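Local coordinates for regulatory protein ASNC (Escherichia coli, PDB 2CG4), which activates asnA transcription, regulates transcription of its own gene, and represses gidA expression at a post-transcriptional level, at the interface of chains A and B. Sequence-based numbering; all coordinates share one arbitrary frame. Chains: chain A/B, Regulatory protein ASNC.

Contact 1: the interface of chains A and B. Residues chain A 71, 110, 141, 143-147; chain B 98-99.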
loop_
_atom_site.group_PDB
_atom_site.type_symbol
_atom_site.label_atom_id
_atom_site.label_comp_id
_atom_site.label_asym_id
_atom_site.label_seq_id
_atom_site.Cartn_x
_atom_site.Cartn_y
_atom_site.Cartn_z
ATOM N N PHE A 71 3.160 2.178 18.569
ATOM C CA PHE A 71 2.141 3.015 17.968
ATOM C C PHE A 71 1.160 2.106 17.259
ATOM O O PHE A 71 1.557 1.091 16.684
ATOM C CB PHE A 71 2.758 3.988 16.969
ATOM C CG PHE A 71 3.646 5.024 17.602
ATOM C CD1 PHE A 71 5.014 4.809 17.721
ATOM C CD2 PHE A 71 3.112 6.219 18.075
ATOM C CE1 PHE A 71 5.831 5.775 18.307
ATOM C CE2 PHE A 71 3.927 7.190 18.657
ATOM C CZ PHE A 71 5.287 6.965 18.776
ATOM N N LYS A 110 -0.316 5.879 20.876
ATOM C CA LYS A 110 0.743 5.135 21.543
ATOM C C LYS A 110 0.164 4.305 22.670
ATOM O O LYS A 110 -0.616 4.817 23.473
ATOM C CB LYS A 110 1.775 6.091 22.114
ATOM C CG LYS A 110 3.179 5.589 22.017
ATOM C CD LYS A 110 4.072 6.380 22.935
ATOM C CE LYS A 110 5.548 6.140 22.618
ATOM N NZ LYS A 110 6.393 7.072 23.421
ATOM N N VAL A 141 7.916 -0.709 18.843
ATOM C CA VAL A 141 9.177 -0.012 19.038
ATOM C C VAL A 141 10.227 -1.011 19.485
ATOM O O VAL A 141 10.042 -1.753 20.459
ATOM C CB VAL A 141 9.070 1.165 20.059
ATOM C CG1 VAL A 141 10.365 1.934 20.113
ATOM C CG2 VAL A 141 7.925 2.107 19.689
ATOM N N GLN A 143 13.569 0.074 19.345
ATOM C CA GLN A 143 14.591 0.979 19.836
ATOM C C GLN A 143 13.969 2.376 19.859
ATOM O O GLN A 143 13.230 2.744 18.944
ATOM C CB GLN A 143 15.820 0.935 18.908
ATOM C CG GLN A 143 17.141 1.322 19.570
ATOM C CD GLN A 143 18.323 1.364 18.597
ATOM O OE1 GLN A 143 18.774 2.443 18.188
ATOM N NE2 GLN A 143 18.838 0.192 18.235
ATOM N N ASN A 144 14.252 3.142 20.911
ATOM C CA ASN A 144 13.794 4.525 21.031
ATOM C C ASN A 144 14.914 5.488 21.398
ATOM O O ASN A 144 14.903 6.039 22.493
ATOM C CB ASN A 144 12.692 4.628 22.092
ATOM C CG ASN A 144 12.320 6.067 22.406
ATOM O OD1 ASN A 144 12.288 6.921 21.522
ATOM N ND2 ASN A 144 12.045 6.341 23.664
ATOM N N PRO A 145 15.873 5.707 20.478
ATOM C CA PRO A 145 17.151 6.371 20.755
ATOM C C PRO A 145 17.053 7.867 21.116
ATOM O O PRO A 145 17.816 8.345 21.965
ATOM C CB PRO A 145 17.919 6.208 19.440
ATOM C CG PRO A 145 16.853 6.058 18.386
ATOM C CD PRO A 145 15.751 5.307 19.061
ATOM N N ILE A 146 16.157 8.601 20.457
ATOM C CA ILE A 146 15.919 10.011 20.776
ATOM C C ILE A 146 14.574 10.159 21.498
ATOM O O ILE A 146 13.525 9.815 20.966
ATOM C CB ILE A 146 15.928 10.889 19.520
ATOM C CG1 ILE A 146 17.303 10.844 18.834
ATOM C CG2 ILE A 146 15.561 12.336 19.879
ATOM C CD1 ILE A 146 17.319 11.415 17.412
ATOM N N MET A 147 14.619 10.646 22.729
ATOM C CA MET A 147 13.437 11.196 23.348
ATOM C C MET A 147 13.790 12.468 24.096
ATOM O O MET A 147 14.548 12.451 25.069
ATOM C CB MET A 147 12.746 10.172 24.253
ATOM C CG MET A 147 11.699 9.335 23.508
ATOM S SD MET A 147 9.984 9.749 23.917
ATOM C CE MET A 147 10.135 11.472 24.390
ATOM N N ALA B 98 12.522 9.746 18.219
ATOM C CA ALA B 98 12.853 8.897 17.083
ATOM C C ALA B 98 12.771 7.461 17.512
ATOM O O ALA B 98 13.156 7.120 18.634
ATOM C CB ALA B 98 14.262 9.217 16.527
ATOM N N TYR B 99 12.256 6.625 16.620
ATOM C CA TYR B 99 12.019 5.237 16.933
ATOM C C TYR B 99 12.470 4.362 15.787
ATOM O O TYR B 99 12.256 4.684 14.613
ATOM C CB TYR B 99 10.527 4.988 17.167
ATOM C CG TYR B 99 9.902 5.847 18.237
ATOM C CD1 TYR B 99 9.277 7.050 17.911
ATOM C CD2 TYR B 99 9.923 5.455 19.577
ATOM C CE1 TYR B 99 8.680 7.842 18.889
ATOM C CE2 TYR B 99 9.330 6.237 20.556
ATOM C CZ TYR B 99 8.714 7.431 20.204
ATOM O OH TYR B 99 8.127 8.211 21.171
#

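Contact 2: the interface of chains A and B. Residues chain A 71, 97-99, 101, 108; chain B 71, 110, 141, 144, 147.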
loop_
_atom_site.group_PDB
_atom_site.type_symbol
_atom_site.label_atom_id
_atom_site.label_comp_id
_atom_site.label_asym_id
_atom_site.label_seq_id
_atom_site.Cartn_x
_atom_site.Cartn_y
_atom_site.Cartn_z
ATOM N N PHE A 71 3.160 2.178 18.569
ATOM C CA PHE A 71 2.141 3.015 17.968
ATOM C C PHE A 71 1.160 2.106 17.259
ATOM O O PHE A 71 1.557 1.091 16.684
ATOM C CB PHE A 71 2.758 3.988 16.969
ATOM C CG PHE A 71 3.646 5.024 17.602
ATOM C CD1 PHE A 71 5.014 4.809 17.721
ATOM C CD2 PHE A 71 3.112 6.219 18.075
ATOM C CE1 PHE A 71 5.831 5.775 18.307
ATOM C CE2 PHE A 71 3.927 7.190 18.657
ATOM C CZ PHE A 71 5.287 6.965 18.776
ATOM N N GLU A 97 -1.118 8.318 24.493
ATOM C CA GLU A 97 -1.159 9.429 23.546
ATOM C C GLU A 97 -2.128 9.053 22.464
ATOM O O GLU A 97 -2.363 7.874 22.226
ATOM C CB GLU A 97 0.217 9.656 22.905
ATOM C CG GLU A 97 1.343 9.877 23.882
ATOM C CD GLU A 97 2.650 10.299 23.198
ATOM O OE1 GLU A 97 2.747 10.195 21.954
ATOM O OE2 GLU A 97 3.586 10.728 23.910
ATOM N N ALA A 98 -2.667 10.044 21.770
ATOM C CA ALA A 98 -3.524 9.755 20.636
ATOM C C ALA A 98 -3.561 10.978 19.781
ATOM O O ALA A 98 -3.516 12.102 20.294
ATOM C CB ALA A 98 -4.956 9.396 21.096
ATOM N N TYR A 99 -3.669 10.765 18.478
ATOM C CA TYR A 99 -3.530 11.846 17.542
ATOM C C TYR A 99 -4.533 11.658 16.439
ATOM O O TYR A 99 -4.836 10.530 16.038
ATOM C CB TYR A 99 -2.135 11.836 16.923
ATOM C CG TYR A 99 -1.007 12.027 17.900
ATOM C CD1 TYR A 99 -0.403 10.937 18.515
ATOM C CD2 TYR A 99 -0.530 13.303 18.193
ATOM C CE1 TYR A 99 0.648 11.115 19.397
ATOM C CE2 TYR A 99 0.509 13.490 19.068
ATOM C CZ TYR A 99 1.096 12.399 19.664
ATOM O OH TYR A 99 2.146 12.592 20.525
ATOM N N THR A 101 -4.464 12.370 12.760
ATOM C CA THR A 101 -3.387 12.698 11.820
ATOM C C THR A 101 -3.819 12.661 10.351
ATOM O O THR A 101 -4.896 12.172 9.995
ATOM C CB THR A 101 -2.138 11.783 11.983
ATOM O OG1 THR A 101 -2.460 10.428 11.619
ATOM C CG2 THR A 101 -1.610 11.820 13.408
ATOM N N PHE A 108 -4.197 7.681 15.502
ATOM C CA PHE A 108 -2.866 7.140 15.708
ATOM C C PHE A 108 -2.554 7.278 17.204
ATOM O O PHE A 108 -2.606 8.375 17.747
ATOM C CB PHE A 108 -1.857 7.919 14.845
ATOM C CG PHE A 108 -0.496 7.283 14.751
ATOM C CD1 PHE A 108 -0.338 6.010 14.211
ATOM C CD2 PHE A 108 0.633 7.971 15.171
ATOM C CE1 PHE A 108 0.916 5.418 14.113
ATOM C CE2 PHE A 108 1.902 7.391 15.075
ATOM C CZ PHE A 108 2.037 6.108 14.545
ATOM N N PHE B 71 4.515 13.358 12.719
ATOM C CA PHE B 71 5.315 12.151 12.684
ATOM C C PHE B 71 5.755 11.975 11.252
ATOM O O PHE B 71 4.953 12.129 10.331
ATOM C CB PHE B 71 4.482 10.948 13.110
ATOM C CG PHE B 71 4.152 10.924 14.575
ATOM C CD1 PHE B 71 2.895 11.309 15.023
ATOM C CD2 PHE B 71 5.096 10.500 15.507
ATOM C CE1 PHE B 71 2.584 11.272 16.390
ATOM C CE2 PHE B 71 4.792 10.466 16.869
ATOM C CZ PHE B 71 3.534 10.852 17.308
ATOM N N LYS B 110 9.302 12.157 15.421
ATOM C CA LYS B 110 8.437 13.319 15.605
ATOM C C LYS B 110 9.235 14.593 15.379
ATOM O O LYS B 110 10.297 14.764 15.974
ATOM C CB LYS B 110 7.848 13.333 17.014
ATOM C CG LYS B 110 6.437 13.899 17.079
ATOM C CD LYS B 110 6.047 14.258 18.495
ATOM C CE LYS B 110 4.530 14.254 18.668
ATOM N NZ LYS B 110 4.156 14.439 20.105
ATOM N N VAL B 141 -0.268 16.166 12.462
ATOM C CA VAL B 141 -1.209 16.150 13.561
ATOM C C VAL B 141 -2.182 17.310 13.414
ATOM O O VAL B 141 -1.785 18.479 13.297
ATOM C CB VAL B 141 -0.501 16.220 14.941
ATOM C CG1 VAL B 141 -1.513 16.029 16.052
ATOM C CG2 VAL B 141 0.609 15.166 15.043
ATOM N N ASN B 144 -4.465 16.514 18.851
ATOM C CA ASN B 144 -3.751 15.678 19.801
ATOM C C ASN B 144 -4.468 15.600 21.150
ATOM O O ASN B 144 -3.979 16.137 22.140
ATOM C CB ASN B 144 -2.335 16.220 20.009
ATOM C CG ASN B 144 -1.616 15.540 21.154
ATOM O OD1 ASN B 144 -1.665 14.316 21.304
ATOM N ND2 ASN B 144 -0.945 16.325 21.965
ATOM N N MET B 147 -2.643 13.257 25.639
ATOM C CA MET B 147 -1.217 13.263 25.923
ATOM C C MET B 147 -1.013 13.082 27.423
ATOM O O MET B 147 -1.390 13.944 28.222
ATOM C CB MET B 147 -0.569 14.567 25.457
ATOM C CG MET B 147 -0.004 14.509 24.041
ATOM S SD MET B 147 1.665 13.820 23.908
ATOM C CE MET B 147 2.176 13.786 25.624
#

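Contact 1: the interface of chains A and B
B:Tyr99 of one chain is gripped by A:Phe71, A:Lys110, A:Val141 and A:Asn144 of the other in a two-fold symmetric homodimer interface of the Lrp/AsnC family, where strand edges of the ligand-binding (RAM) domains join two subunits into the dimer from which larger assemblies are built. The site is a worked example of an aromatic anchor: a strand pairing sets the register, and one phenol beside it becomes the bolt. Strands 95-100 of chain B and 143-147 of chain A run antiparallel, bridged at B:Ala98 and A:Ile146, and B:Ala98 N donates to A:Ile146 O at 2.9 Å. The methyl CB of B:Ala98 rests against CB and CD1 of A:Ile146.

From this strand, B:Tyr99 turns its ring into chain A with CG beside its own backbone N and anti to the carbonyl carbon (chi1 -56°). One face receives the edge of A:Phe71: CE1 and CZ point at it, with CZ 3.5 Å from the tyrosine CE1, and the two planes stand 78° apart. On the side away from A:Phe71, the amide of A:Asn144 lies alongside the CD2-CE2 edge and points the same way as the ring, its plane only 17° from that of the ring and its CG 3.5 Å from CE2. A:Val141 closes the CD2 corner from the A:Phe71 side, CG1 lying 3.6 Å from CD2. An aromatic edge and a nearly parallel amide thus flank the ring.

At the far end, the extended chain of A:Lys110 passes a face of A:Phe71 with its CG and then brings NZ to the phenol, donating to B:Tyr99 OH at 3.1 Å. A:Met147 SD lies 3.7 Å from this hydroxyl. As modelled, A:Asn144 OD1 sits 3.0 Å from B:Ala98 O, a clash of two acceptors that makes its amide orientation doubtful; a flipped amide would offer ND2 as a donor instead.

Contact 2: the interface of chains A and B
A:Tyr99 meets B:Phe71 at a right angle in the twin of the aromatic anchor, with the chains exchanged and the packing followed inward to the two-fold axis of the dimer. In the tight part, B:Phe71 is the hub. Its CE1 stands over the centre of the A:Tyr99 ring, the planes 86° apart, a thrust set by the phenylalanine CG lying anti to its carbonyl carbon (chi1 -71°). The rim of A:Phe108 comes down on one face of B:Phe71, CE2 above its centre, while the aliphatic CG of B:Lys110 lies against the other. B:Phe71 also meets its own symmetry mate, CE2 to A:Phe71 CE2 at 3.8 Å. It thereby makes edge-to-face contact with three rings of chain A: A:Tyr99, A:Phe71 and A:Phe108.

Packing relaxes at the A:Thr101 end of the strand pairing. A:Thr101 bridges B:Val141 through the backbone, yet the threonine CG2 stays 4.3 Å from the valine CG2. At the other end, A:Glu97 and B:Met147 run alongside each other in contact, the carboxylate OE2 3.6 Å from SD, less enclosed than the rings but not loose.

At this A:Glu97 end the phenol OH of A:Tyr99 both accepts and donates. B:Lys110 approaches tip to tip and donates from NZ at 2.8 Å; the hydroxyl donates in turn to A:Glu97 OE1 at 2.9 Å, reaching it from well above the carboxylate plane.

The centres of contact 1 and contact 2 lie about 13 Å apart, and they share A:Phe71, which serves the tyrosine pocket of one and the phenylalanine pair of the other. They are twin halves of one two-fold interface: in each, the strand beginning at 95 (95-101 in chain A, 95-100 in chain B) pairs with the segment around 141-147 of its neighbour, and strands 68-76 and 107-113 supply the pocket. Because the phenylalanines touch at the axis, the two anchors form a continuous core, which probably helps fix the relative position of the two subunits; the deposited assembly holds eight chains.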